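Local coordinates for protein aspartate--tRNA(Asp/Asn) ligase (Thermus thermophilus, PDB 1N9W) that attaches L-aspartate to both tRNA(Asp) and tRNA(Asn), first activating the amino acid with ATP to form Asp-AMP, at residues 131-136 with 242-247; 142-147 with 192-197; 266-271 with 307-312; 342-347 with 397-402. All coordinates share one frame; numbering follows the deposited sequence.

Contact 1: 131-136 with 242-247; sequences LVRGFR and LEEALN
Leu131, Arg133 and Gly134 of helix 119-141, the long motif 1 helix of class II synthetases at the dimer interface, meet Leu242, Glu244 and Ala245 of helix 227-248 where the two segments cross at 134° between their N-to-C directions, their axes coming within 7.6 Å. The closest backbone pair is Gly134 with Glu244, CA to CA 5.4 Å. Glycine suits this point because a beta carbon on it would be directed at Glu244 CB; in its absence the Glu244 chain lies over the backbone itself, with Glu244 CB 3.9 Å from Gly134 CA and Glu244 CG 3.8 Å from Gly134 N. On one side of this crossing, Leu131 CD2 touches both Ala245 CB (4.0 Å) and Leu242 CD1 (4.1 Å). The small alanine lets the leucine branch settle close to the helix, and Leu131 also packs on Thr398 and Leu401 of helix 394-402. The polar side belongs to Arg133 and Glu244. Arg133 leaves its helix toward the other one; its CG is anti to the backbone N (chi1 -179°), and the chain bends at chi3. Its NH1 gives Glu244 OE2 a nearly straight but weak hydrogen bond of 3.3 Å, part of a salt bridge. OE2 lies in the guanidinium plane at its edge, yet the carboxylate plane is turned 87° from it. The stronger partner of Arg133 is Asp140 of the second subunit, which pairs with NE. Shared between two acids, Arg133, with a weaker contribution from Arg137, probably favours the ionised form of the buried Glu244.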
# COMPACT_ATOMS: atom_id res chain seq x y z
N LEU B 131 6.52 -5.22 7.69
CA LEU B 131 5.27 -5.85 8.18
C LEU B 131 4.11 -5.67 7.19
O LEU B 131 3.33 -6.59 6.96
CB LEU B 131 4.86 -5.25 9.53
CG LEU B 131 5.82 -5.48 10.70
CD1 LEU B 131 5.47 -4.54 11.84
CD2 LEU B 131 5.77 -6.94 11.15
N VAL B 132 3.98 -4.47 6.64
CA VAL B 132 2.90 -4.20 5.69
C VAL B 132 3.11 -4.98 4.39
O VAL B 132 2.14 -5.44 3.78
CB VAL B 132 2.82 -2.68 5.41
CG1 VAL B 132 1.80 -2.39 4.33
CG2 VAL B 132 2.45 -1.94 6.69
N ARG B 133 4.36 -5.13 3.97
CA ARG B 133 4.66 -5.88 2.75
C ARG B 133 4.21 -7.34 2.97
O ARG B 133 3.59 -7.94 2.09
CB ARG B 133 6.17 -5.83 2.45
CG ARG B 133 6.62 -6.57 1.17
CD ARG B 133 8.15 -6.61 1.08
NE ARG B 133 8.70 -5.26 1.16
CZ ARG B 133 9.72 -4.90 1.93
NH1 ARG B 133 10.34 -5.79 2.69
NH2 ARG B 133 10.10 -3.63 1.95
N GLY B 134 4.51 -7.87 4.15
CA GLY B 134 4.12 -9.24 4.48
C GLY B 134 2.61 -9.36 4.51
O GLY B 134 2.04 -10.37 4.08
N PHE B 135 1.97 -8.32 5.01
CA PHE B 135 0.52 -8.25 5.11
C PHE B 135 -0.12 -8.44 3.74
O PHE B 135 -0.96 -9.31 3.55
CB PHE B 135 0.13 -6.88 5.68
CG PHE B 135 -1.34 -6.65 5.80
CD1 PHE B 135 -2.06 -7.21 6.86
CD2 PHE B 135 -2.02 -5.87 4.86
CE1 PHE B 135 -3.42 -6.98 6.99
CE2 PHE B 135 -3.38 -5.63 4.98
CZ PHE B 135 -4.09 -6.19 6.05
N ARG B 136 0.31 -7.62 2.77
CA ARG B 136 -0.22 -7.68 1.41
C ARG B 136 0.13 -8.97 0.67
O ARG B 136 -0.68 -9.48 -0.11
CB ARG B 136 0.27 -6.48 0.59
CG ARG B 136 -0.10 -5.11 1.16
CD ARG B 136 -0.21 -4.07 0.03
NE ARG B 136 -0.29 -2.68 0.50
CZ ARG B 136 0.76 -1.95 0.86
NH1 ARG B 136 1.98 -2.47 0.82
NH2 ARG B 136 0.58 -0.70 1.28
N LEU B 242 5.55 -11.03 10.49
CA LEU B 242 6.76 -11.12 11.31
C LEU B 242 7.92 -11.76 10.56
O LEU B 242 9.08 -11.37 10.74
CB LEU B 242 6.45 -11.92 12.58
CG LEU B 242 5.85 -11.12 13.75
CD1 LEU B 242 4.67 -10.28 13.27
CD2 LEU B 242 5.42 -12.08 14.84
N GLU B 243 7.61 -12.75 9.74
CA GLU B 243 8.62 -13.46 8.95
C GLU B 243 9.29 -12.50 7.96
O GLU B 243 10.50 -12.53 7.76
CB GLU B 243 7.96 -14.61 8.20
CG GLU B 243 8.94 -15.64 7.68
CD GLU B 243 9.56 -16.44 8.80
OE1 GLU B 243 8.81 -16.85 9.72
OE2 GLU B 243 10.79 -16.66 8.78
N GLU B 244 8.47 -11.66 7.33
CA GLU B 244 8.94 -10.69 6.35
C GLU B 244 9.91 -9.71 7.01
O GLU B 244 10.98 -9.43 6.47
CB GLU B 244 7.75 -9.94 5.75
CG GLU B 244 8.07 -9.01 4.58
CD GLU B 244 8.82 -9.71 3.44
OE1 GLU B 244 8.62 -10.92 3.25
OE2 GLU B 244 9.59 -9.03 2.75
N ALA B 245 9.53 -9.21 8.18
CA ALA B 245 10.34 -8.26 8.93
C ALA B 245 11.66 -8.89 9.32
O ALA B 245 12.72 -8.27 9.24
CB ALA B 245 9.59 -7.81 10.18
N LEU B 246 11.58 -10.14 9.76
CA LEU B 246 12.76 -10.87 10.18
C LEU B 246 13.72 -11.08 8.99
O LEU B 246 14.93 -10.95 9.15
CB LEU B 246 12.35 -12.22 10.78
CG LEU B 246 13.03 -12.68 12.06
CD1 LEU B 246 12.89 -11.63 13.17
CD2 LEU B 246 12.40 -13.98 12.49
N ASN B 247 13.17 -11.37 7.81
CA ASN B 247 14.01 -11.60 6.64
C ASN B 247 14.48 -10.35 5.91
O ASN B 247 15.60 -10.32 5.40
CB ASN B 247 13.30 -12.52 5.65
CG ASN B 247 13.05 -13.91 6.21
OD1 ASN B 247 13.77 -14.37 7.10
ND2 ASN B 247 12.04 -14.59 5.68

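Contact 2: 142-147 with 192-197; sequences QDFTEI and RVYEVA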
# COMPACT_ATOMS: atom_id res chain seq x y z
N GLN B 142 -3.72 -15.49 -1.02
CA GLN B 142 -5.00 -16.12 -0.68
C GLN B 142 -6.10 -15.50 -1.55
O GLN B 142 -7.28 -15.54 -1.20
CB GLN B 142 -5.37 -15.90 0.79
CG GLN B 142 -4.39 -16.44 1.82
CD GLN B 142 -4.04 -17.89 1.59
OE1 GLN B 142 -4.92 -18.73 1.39
NE2 GLN B 142 -2.75 -18.20 1.63
N ASP B 143 -5.70 -14.90 -2.67
CA ASP B 143 -6.63 -14.29 -3.60
C ASP B 143 -7.39 -13.05 -3.14
O ASP B 143 -8.46 -12.75 -3.66
CB ASP B 143 -7.66 -15.33 -4.07
CG ASP B 143 -7.43 -15.76 -5.51
OD1 ASP B 143 -6.33 -16.28 -5.80
OD2 ASP B 143 -8.34 -15.57 -6.34
N PHE B 144 -6.85 -12.33 -2.16
CA PHE B 144 -7.52 -11.11 -1.73
C PHE B 144 -7.21 -10.04 -2.76
O PHE B 144 -6.21 -10.14 -3.49
CB PHE B 144 -6.99 -10.63 -0.37
CG PHE B 144 -7.59 -11.35 0.80
CD1 PHE B 144 -7.34 -12.70 0.99
CD2 PHE B 144 -8.40 -10.67 1.70
CE1 PHE B 144 -7.89 -13.37 2.08
CE2 PHE B 144 -8.96 -11.33 2.79
CZ PHE B 144 -8.71 -12.68 2.98
N THR B 145 -8.06 -9.04 -2.85
CA THR B 145 -7.85 -7.94 -3.78
C THR B 145 -7.75 -6.62 -2.99
O THR B 145 -8.65 -6.27 -2.23
CB THR B 145 -9.01 -7.83 -4.81
OG1 THR B 145 -8.97 -8.96 -5.69
CG2 THR B 145 -8.89 -6.56 -5.64
N GLU B 146 -6.63 -5.91 -3.17
CA GLU B 146 -6.42 -4.64 -2.49
C GLU B 146 -7.39 -3.61 -3.04
O GLU B 146 -7.57 -3.50 -4.26
CB GLU B 146 -4.97 -4.15 -2.68
CG GLU B 146 -4.70 -2.74 -2.15
CD GLU B 146 -3.21 -2.44 -1.95
OE1 GLU B 146 -2.39 -2.90 -2.78
OE2 GLU B 146 -2.86 -1.74 -0.98
N ILE B 147 -8.03 -2.86 -2.15
CA ILE B 147 -8.98 -1.84 -2.58
C ILE B 147 -8.58 -0.49 -2.03
O ILE B 147 -7.76 -0.38 -1.12
CB ILE B 147 -10.40 -2.14 -2.10
CG1 ILE B 147 -10.42 -2.15 -0.56
CG2 ILE B 147 -10.88 -3.46 -2.70
CD1 ILE B 147 -11.75 -2.53 0.04
N ARG B 192 -13.01 -11.27 -1.08
CA ARG B 192 -11.92 -11.11 -0.12
C ARG B 192 -11.14 -9.86 -0.48
O ARG B 192 -10.56 -9.77 -1.57
CB ARG B 192 -11.00 -12.33 -0.19
CG ARG B 192 -11.73 -13.62 0.05
CD ARG B 192 -11.21 -14.72 -0.84
NE ARG B 192 -10.05 -15.37 -0.30
CZ ARG B 192 -10.08 -16.35 0.59
NH1 ARG B 192 -11.24 -16.80 1.05
NH2 ARG B 192 -8.95 -16.89 1.03
N VAL B 193 -11.13 -8.89 0.43
CA VAL B 193 -10.42 -7.64 0.18
C VAL B 193 -9.72 -7.12 1.43
O VAL B 193 -9.98 -7.56 2.54
CB VAL B 193 -11.40 -6.52 -0.28
CG1 VAL B 193 -12.21 -6.97 -1.48
CG2 VAL B 193 -12.32 -6.12 0.87
N TYR B 194 -8.81 -6.18 1.22
CA TYR B 194 -8.09 -5.58 2.32
C TYR B 194 -7.69 -4.18 1.93
O TYR B 194 -7.72 -3.81 0.75
CB TYR B 194 -6.84 -6.38 2.68
CG TYR B 194 -5.76 -6.35 1.63
CD1 TYR B 194 -5.70 -7.33 0.63
CD2 TYR B 194 -4.77 -5.36 1.65
CE1 TYR B 194 -4.68 -7.32 -0.32
CE2 TYR B 194 -3.75 -5.35 0.70
CZ TYR B 194 -3.71 -6.33 -0.27
OH TYR B 194 -2.69 -6.35 -1.19
N GLU B 195 -7.32 -3.38 2.92
CA GLU B 195 -6.92 -2.01 2.64
C GLU B 195 -5.95 -1.50 3.68
O GLU B 195 -6.03 -1.83 4.86
CB GLU B 195 -8.15 -1.10 2.55
CG GLU B 195 -7.82 0.39 2.47
CD GLU B 195 -9.04 1.25 2.17
OE1 GLU B 195 -10.10 1.05 2.80
OE2 GLU B 195 -8.94 2.14 1.29
N VAL B 196 -5.00 -0.71 3.20
CA VAL B 196 -3.97 -0.11 4.02
C VAL B 196 -4.16 1.38 3.91
O VAL B 196 -3.81 1.97 2.89
CB VAL B 196 -2.57 -0.46 3.49
CG1 VAL B 196 -1.51 0.26 4.30
CG2 VAL B 196 -2.37 -1.97 3.53
N ALA B 197 -4.72 2.00 4.94
CA ALA B 197 -4.94 3.44 4.89
C ALA B 197 -5.07 4.05 6.28
O ALA B 197 -5.35 3.34 7.25
CB ALA B 197 -6.18 3.74 4.05
O HOH W 1 -5.06 -0.26 0.16
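The Phe144 ring carries Arg192 CB over the centre of one face, a CH-pi contact 3.5 Å from the centroid, while Val193 C lies in plane at its edge. The Arg192 guanidinium, its plane 54° from that ring, has Phe144 CZ over one face, offset toward the rim, and Gln142 O at its edge. Tyr194 has Glu146 CA over one face, offset toward the rim, and Phe144 CB at the edge; its CG lies between the backbone N and the carbonyl carbon (chi1 68°). These groups flank a parallel strand pair at one border of the class II catalytic sheet, where the strand of motif 1, following helix 119-141, meets the first strand of motif 2. Thr145 N bonds to Arg192 O at 2.9 Å and Ile147 N to Tyr194 O at 3.1 Å, with a weak Tyr194 N to Thr145 O bond between. Arginine suits its place because Arg192 NE (2.9 Å) and Arg192 NH2 (3.1 Å) both donate to Gln142 O, a side-on grip. Ile147 CD1 packs on Val193 CG2 (3.7 Å). Tyr194 OH bonds to Asp140, and Glu146 pairs with Arg136 of both subunits. One water donates to Glu146 OE2 and Ile147 O and accepts from Val196 N, 3.1 Å away.

Contact 3: 266-271 with 307-312; sequences DIPRLT and WGSDWL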
# COMPACT_ATOMS: atom_id res chain seq x y z
N ASP B 266 -2.10 -20.89 17.29
CA ASP B 266 -2.91 -21.47 18.36
C ASP B 266 -2.94 -20.51 19.54
O ASP B 266 -2.73 -20.90 20.69
CB ASP B 266 -2.33 -22.82 18.78
CG ASP B 266 -2.59 -23.91 17.75
OD1 ASP B 266 -1.81 -24.88 17.70
OD2 ASP B 266 -3.59 -23.79 17.01
N ILE B 267 -3.19 -19.24 19.24
CA ILE B 267 -3.25 -18.20 20.26
C ILE B 267 -4.38 -18.47 21.24
O ILE B 267 -5.49 -18.81 20.84
CB ILE B 267 -3.47 -16.83 19.62
CG1 ILE B 267 -2.30 -16.49 18.70
CG2 ILE B 267 -3.64 -15.78 20.71
CD1 ILE B 267 -2.48 -15.20 17.95
N PRO B 268 -4.10 -18.31 22.54
CA PRO B 268 -5.08 -18.52 23.62
C PRO B 268 -6.36 -17.71 23.46
O PRO B 268 -6.32 -16.48 23.34
CB PRO B 268 -4.29 -18.12 24.86
CG PRO B 268 -2.90 -18.54 24.51
CD PRO B 268 -2.76 -18.05 23.09
N ARG B 269 -7.50 -18.40 23.46
CA ARG B 269 -8.80 -17.75 23.33
C ARG B 269 -9.37 -17.54 24.74
O ARG B 269 -9.18 -18.38 25.62
CB ARG B 269 -9.76 -18.64 22.52
CG ARG B 269 -9.24 -19.13 21.16
CD ARG B 269 -9.38 -18.08 20.06
NE ARG B 269 -9.34 -18.65 18.71
CZ ARG B 269 -8.24 -19.08 18.09
NH1 ARG B 269 -7.06 -19.01 18.68
NH2 ARG B 269 -8.33 -19.57 16.86
N LEU B 270 -10.08 -16.44 24.95
CA LEU B 270 -10.64 -16.18 26.27
C LEU B 270 -11.86 -15.28 26.18
O LEU B 270 -11.78 -14.13 25.74
CB LEU B 270 -9.59 -15.53 27.17
CG LEU B 270 -9.85 -15.58 28.67
CD1 LEU B 270 -9.91 -17.02 29.13
CD2 LEU B 270 -8.75 -14.84 29.41
N THR B 271 -13.00 -15.80 26.62
CA THR B 271 -14.25 -15.06 26.60
C THR B 271 -14.18 -13.78 27.43
O THR B 271 -13.57 -13.75 28.49
CB THR B 271 -15.41 -15.91 27.13
OG1 THR B 271 -15.46 -17.14 26.40
CG2 THR B 271 -16.73 -15.17 26.97
N TRP B 307 0.28 -19.34 29.52
CA TRP B 307 0.62 -20.14 28.34
C TRP B 307 1.95 -19.73 27.71
O TRP B 307 2.38 -20.33 26.72
CB TRP B 307 -0.47 -20.00 27.28
CG TRP B 307 -1.83 -20.31 27.77
CD1 TRP B 307 -2.39 -21.55 27.91
CD2 TRP B 307 -2.83 -19.37 28.17
NE1 TRP B 307 -3.68 -21.43 28.37
CE2 TRP B 307 -3.98 -20.11 28.53
CE3 TRP B 307 -2.87 -17.97 28.25
CZ2 TRP B 307 -5.16 -19.49 28.97
CZ3 TRP B 307 -4.05 -17.36 28.69
CH2 TRP B 307 -5.17 -18.12 29.04
N GLY B 308 2.58 -18.70 28.27
CA GLY B 308 3.84 -18.23 27.73
C GLY B 308 3.63 -17.64 26.34
O GLY B 308 4.45 -17.81 25.44
N SER B 309 2.51 -16.94 26.18
CA SER B 309 2.14 -16.34 24.91
C SER B 309 2.06 -14.82 25.00
O SER B 309 1.49 -14.27 25.95
CB SER B 309 0.80 -16.91 24.46
OG SER B 309 0.31 -16.26 23.31
N ASP B 310 2.63 -14.14 24.01
CA ASP B 310 2.62 -12.68 23.96
C ASP B 310 1.28 -12.21 23.41
O ASP B 310 0.96 -11.02 23.46
CB ASP B 310 3.76 -12.19 23.08
CG ASP B 310 5.12 -12.42 23.70
OD1 ASP B 310 5.49 -11.64 24.60
OD2 ASP B 310 5.81 -13.38 23.29
N TRP B 311 0.51 -13.15 22.88
CA TRP B 311 -0.78 -12.85 22.28
C TRP B 311 -1.97 -13.43 23.05
O TRP B 311 -1.86 -14.48 23.69
CB TRP B 311 -0.82 -13.39 20.85
CG TRP B 311 0.48 -13.26 20.12
CD1 TRP B 311 1.58 -14.06 20.26
CD2 TRP B 311 0.82 -12.28 19.13
NE1 TRP B 311 2.59 -13.63 19.43
CE2 TRP B 311 2.15 -12.54 18.73
CE3 TRP B 311 0.13 -11.20 18.56
CZ2 TRP B 311 2.80 -11.76 17.77
CZ3 TRP B 311 0.78 -10.43 17.61
CH2 TRP B 311 2.11 -10.72 17.22
N LEU B 312 -3.11 -12.75 22.96
CA LEU B 312 -4.31 -13.19 23.64
C LEU B 312 -5.59 -12.74 22.94
O LEU B 312 -5.84 -11.54 22.80
CB LEU B 312 -4.32 -12.68 25.08
CG LEU B 312 -5.60 -12.93 25.90
CD1 LEU B 312 -5.81 -14.43 26.11
CD2 LEU B 312 -5.49 -12.21 27.23
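Ser309 OG donates to Trp311 O at 2.8 Å, meeting a lone pair in the carbonyl plane, a bond within the turn that leads into strand 311-315. With OG anti to the backbone N (chi1 174°), the same oxygen also faces the proline across the contact, Pro268 CD lying 3.6 Å from Ser309 OG. No hydrogen bond joins the two segments; packing does the work, and Pro268 is central to it. Its ring rests on the Trp307 indole, the two side chains sliding past each other in opposite directions. Pro268 CB stands 3.8 Å from the centroid of the six-membered ring of Trp307, 16° off the normal, a CH-pi contact offset toward the rim. The compact, rigid proline ring, with CB and CG turned to the indole, suits this face. Strands 269-271 and 311-315 form a parallel pair at the border of the catalytic sheet away from strand 145-146, and helices 272-283 and 293-306 make the crossover between them. Their backbone pairing runs a little further on, Pro268 with Phe313 and Leu270 with Thr315. Just before the proline in the chain, Ile267 CG2 reaches Trp311 CB at 3.7 Å, and Ile267 CD1 lies obliquely to the indole. Trp311 stacks on Phe341, and its NE1 bonds to Ser262 O, satisfying the one polar atom of this buried ring. Leu312 CD1 touches both Pro268 O (3.5 Å) and Leu270 CB (4.1 Å).

Contact 4: 342-347 with 397-402; sequences RGLEIT and LTQKLL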
# COMPACT_ATOMS: atom_id res chain seq x y z
N ARG B 342 1.05 -8.32 23.81
CA ARG B 342 1.87 -7.82 24.91
C ARG B 342 1.14 -6.75 25.73
O ARG B 342 1.75 -5.77 26.16
CB ARG B 342 3.20 -7.27 24.36
CG ARG B 342 4.18 -8.36 23.98
CD ARG B 342 5.47 -7.84 23.35
NE ARG B 342 6.40 -8.95 23.15
CZ ARG B 342 7.54 -8.89 22.46
NH1 ARG B 342 7.91 -7.75 21.88
NH2 ARG B 342 8.30 -9.97 22.35
N GLY B 343 -0.16 -6.94 25.93
CA GLY B 343 -0.93 -6.00 26.73
C GLY B 343 -1.67 -4.90 25.99
O GLY B 343 -2.49 -4.19 26.57
N LEU B 344 -1.38 -4.76 24.70
CA LEU B 344 -2.03 -3.72 23.91
C LEU B 344 -2.97 -4.30 22.86
O LEU B 344 -2.67 -5.33 22.25
CB LEU B 344 -0.98 -2.84 23.24
CG LEU B 344 -1.48 -1.59 22.52
CD1 LEU B 344 -2.22 -0.69 23.52
CD2 LEU B 344 -0.31 -0.86 21.89
N GLU B 345 -4.10 -3.65 22.66
CA GLU B 345 -5.06 -4.10 21.67
C GLU B 345 -4.57 -3.67 20.29
O GLU B 345 -4.50 -2.48 20.00
CB GLU B 345 -6.45 -3.50 21.95
CG GLU B 345 -7.50 -3.83 20.90
CD GLU B 345 -7.78 -2.67 19.96
OE1 GLU B 345 -8.42 -1.69 20.40
OE2 GLU B 345 -7.35 -2.73 18.78
N ILE B 346 -4.20 -4.64 19.46
CA ILE B 346 -3.71 -4.34 18.12
C ILE B 346 -4.70 -4.78 17.06
O ILE B 346 -4.44 -4.63 15.87
CB ILE B 346 -2.37 -5.05 17.84
CG1 ILE B 346 -2.60 -6.57 17.77
CG2 ILE B 346 -1.36 -4.69 18.91
CD1 ILE B 346 -1.43 -7.34 17.21
N THR B 347 -5.83 -5.34 17.49
CA THR B 347 -6.83 -5.80 16.54
C THR B 347 -8.23 -5.81 17.13
O THR B 347 -8.42 -6.08 18.31
CB THR B 347 -6.52 -7.22 16.04
OG1 THR B 347 -5.24 -7.24 15.41
CG2 THR B 347 -7.58 -7.69 15.04
N LEU B 397 1.28 -2.48 16.70
CA LEU B 397 1.94 -3.75 16.49
C LEU B 397 3.45 -3.52 16.46
O LEU B 397 4.21 -4.17 17.17
CB LEU B 397 1.48 -4.37 15.17
CG LEU B 397 2.21 -5.63 14.70
CD1 LEU B 397 2.20 -6.70 15.78
CD2 LEU B 397 1.52 -6.11 13.44
N THR B 398 3.86 -2.56 15.63
CA THR B 398 5.27 -2.22 15.46
C THR B 398 5.88 -1.77 16.78
O THR B 398 6.99 -2.16 17.13
CB THR B 398 5.45 -1.07 14.43
OG1 THR B 398 5.01 -1.51 13.14
CG2 THR B 398 6.90 -0.63 14.35
N GLN B 399 5.14 -0.94 17.50
CA GLN B 399 5.59 -0.41 18.78
C GLN B 399 5.88 -1.54 19.77
O GLN B 399 6.99 -1.66 20.29
CB GLN B 399 4.51 0.50 19.38
CG GLN B 399 4.93 1.22 20.64
CD GLN B 399 3.84 1.21 21.68
OE1 GLN B 399 2.66 1.38 21.37
NE2 GLN B 399 4.22 1.03 22.94
N LYS B 400 4.87 -2.36 20.03
CA LYS B 400 5.02 -3.46 20.95
C LYS B 400 6.02 -4.52 20.50
O LYS B 400 6.70 -5.14 21.32
CB LYS B 400 3.65 -4.09 21.23
CG LYS B 400 2.86 -3.32 22.27
CD LYS B 400 3.61 -3.36 23.61
CE LYS B 400 3.00 -2.44 24.64
NZ LYS B 400 3.66 -2.61 25.96
N LEU B 401 6.13 -4.70 19.19
CA LEU B 401 7.06 -5.68 18.63
C LEU B 401 8.51 -5.27 18.88
O LEU B 401 9.36 -6.10 19.16
CB LEU B 401 6.84 -5.81 17.12
CG LEU B 401 7.67 -6.86 16.37
CD1 LEU B 401 7.20 -8.25 16.76
CD2 LEU B 401 7.51 -6.67 14.86
N LEU B 402 8.77 -3.97 18.77
CA LEU B 402 10.13 -3.46 18.94
C LEU B 402 10.46 -2.93 20.34
O LEU B 402 11.57 -2.44 20.57
CB LEU B 402 10.39 -2.38 17.90
CG LEU B 402 10.21 -2.87 16.46
CD1 LEU B 402 10.35 -1.73 15.48
CD2 LEU B 402 11.22 -3.97 16.18
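Leu344 and Ile346 of strand 344-347, with Arg342 from the turn before it, face helix segment 397-402, strand and helix running at 130° with their axes approaching to 9.4 Å. Arg342 reaches the helix backbone: its chain is extended from CG to NE, chi2 of 176° carrying CD outward, and NH1 bonds to Lys400 O at 2.9 Å. That oxygen lies in the guanidinium plane at its edge, while NH1 stands 20° from the carbonyl plane. NE of Arg342 pairs with Asp310 and NH2 with Thr259 O, so all three nitrogens have partners and the group is held in place. Lys400 returns the contact with its aliphatic part: a bend at chi2 brings Lys400 CD to 4.0 Å from Arg342 CB, and Lys400 CG lies 4.0 Å from Leu344 CB. Leu344 CD2 also meets Gln399 OE1 at 3.8 Å. Deeper in, Ile346 CD1 meets Leu397 CD1 at 4.0 Å; apolar residues suit this buried end. Ile346 and Thr347 both face Leu339 in a classic beta bulge. Glu345, a probable ATP ligand, has its carbonyl held by Arg396. Packing of the strand-then-helix unit 387-402 on the catalytic sheet is characteristic of motif 3 in class II synthetases.

All eight segments lie in the class II catalytic domain. Contacts 2 and 3, with centres 27 Å apart, lie at the two borders of one mixed sheet, and contact 4 uses an inner strand of it. Contact 1 joins helices 119-141 and 227-248; it touches each of the others, with centres 16, 22 and 15 Å from those of contacts 2, 3 and 4. Along the chain contact 2 is nested inside contact 1, with contacts 3 and 4 following in series. Contacts 3 and 4, with centres 14 Å apart, touch where Trp311 packs on Ile346. Contacts 1 and 2 both reach the second subunit, so this edge of the catalytic sheet lies at the dimer interface.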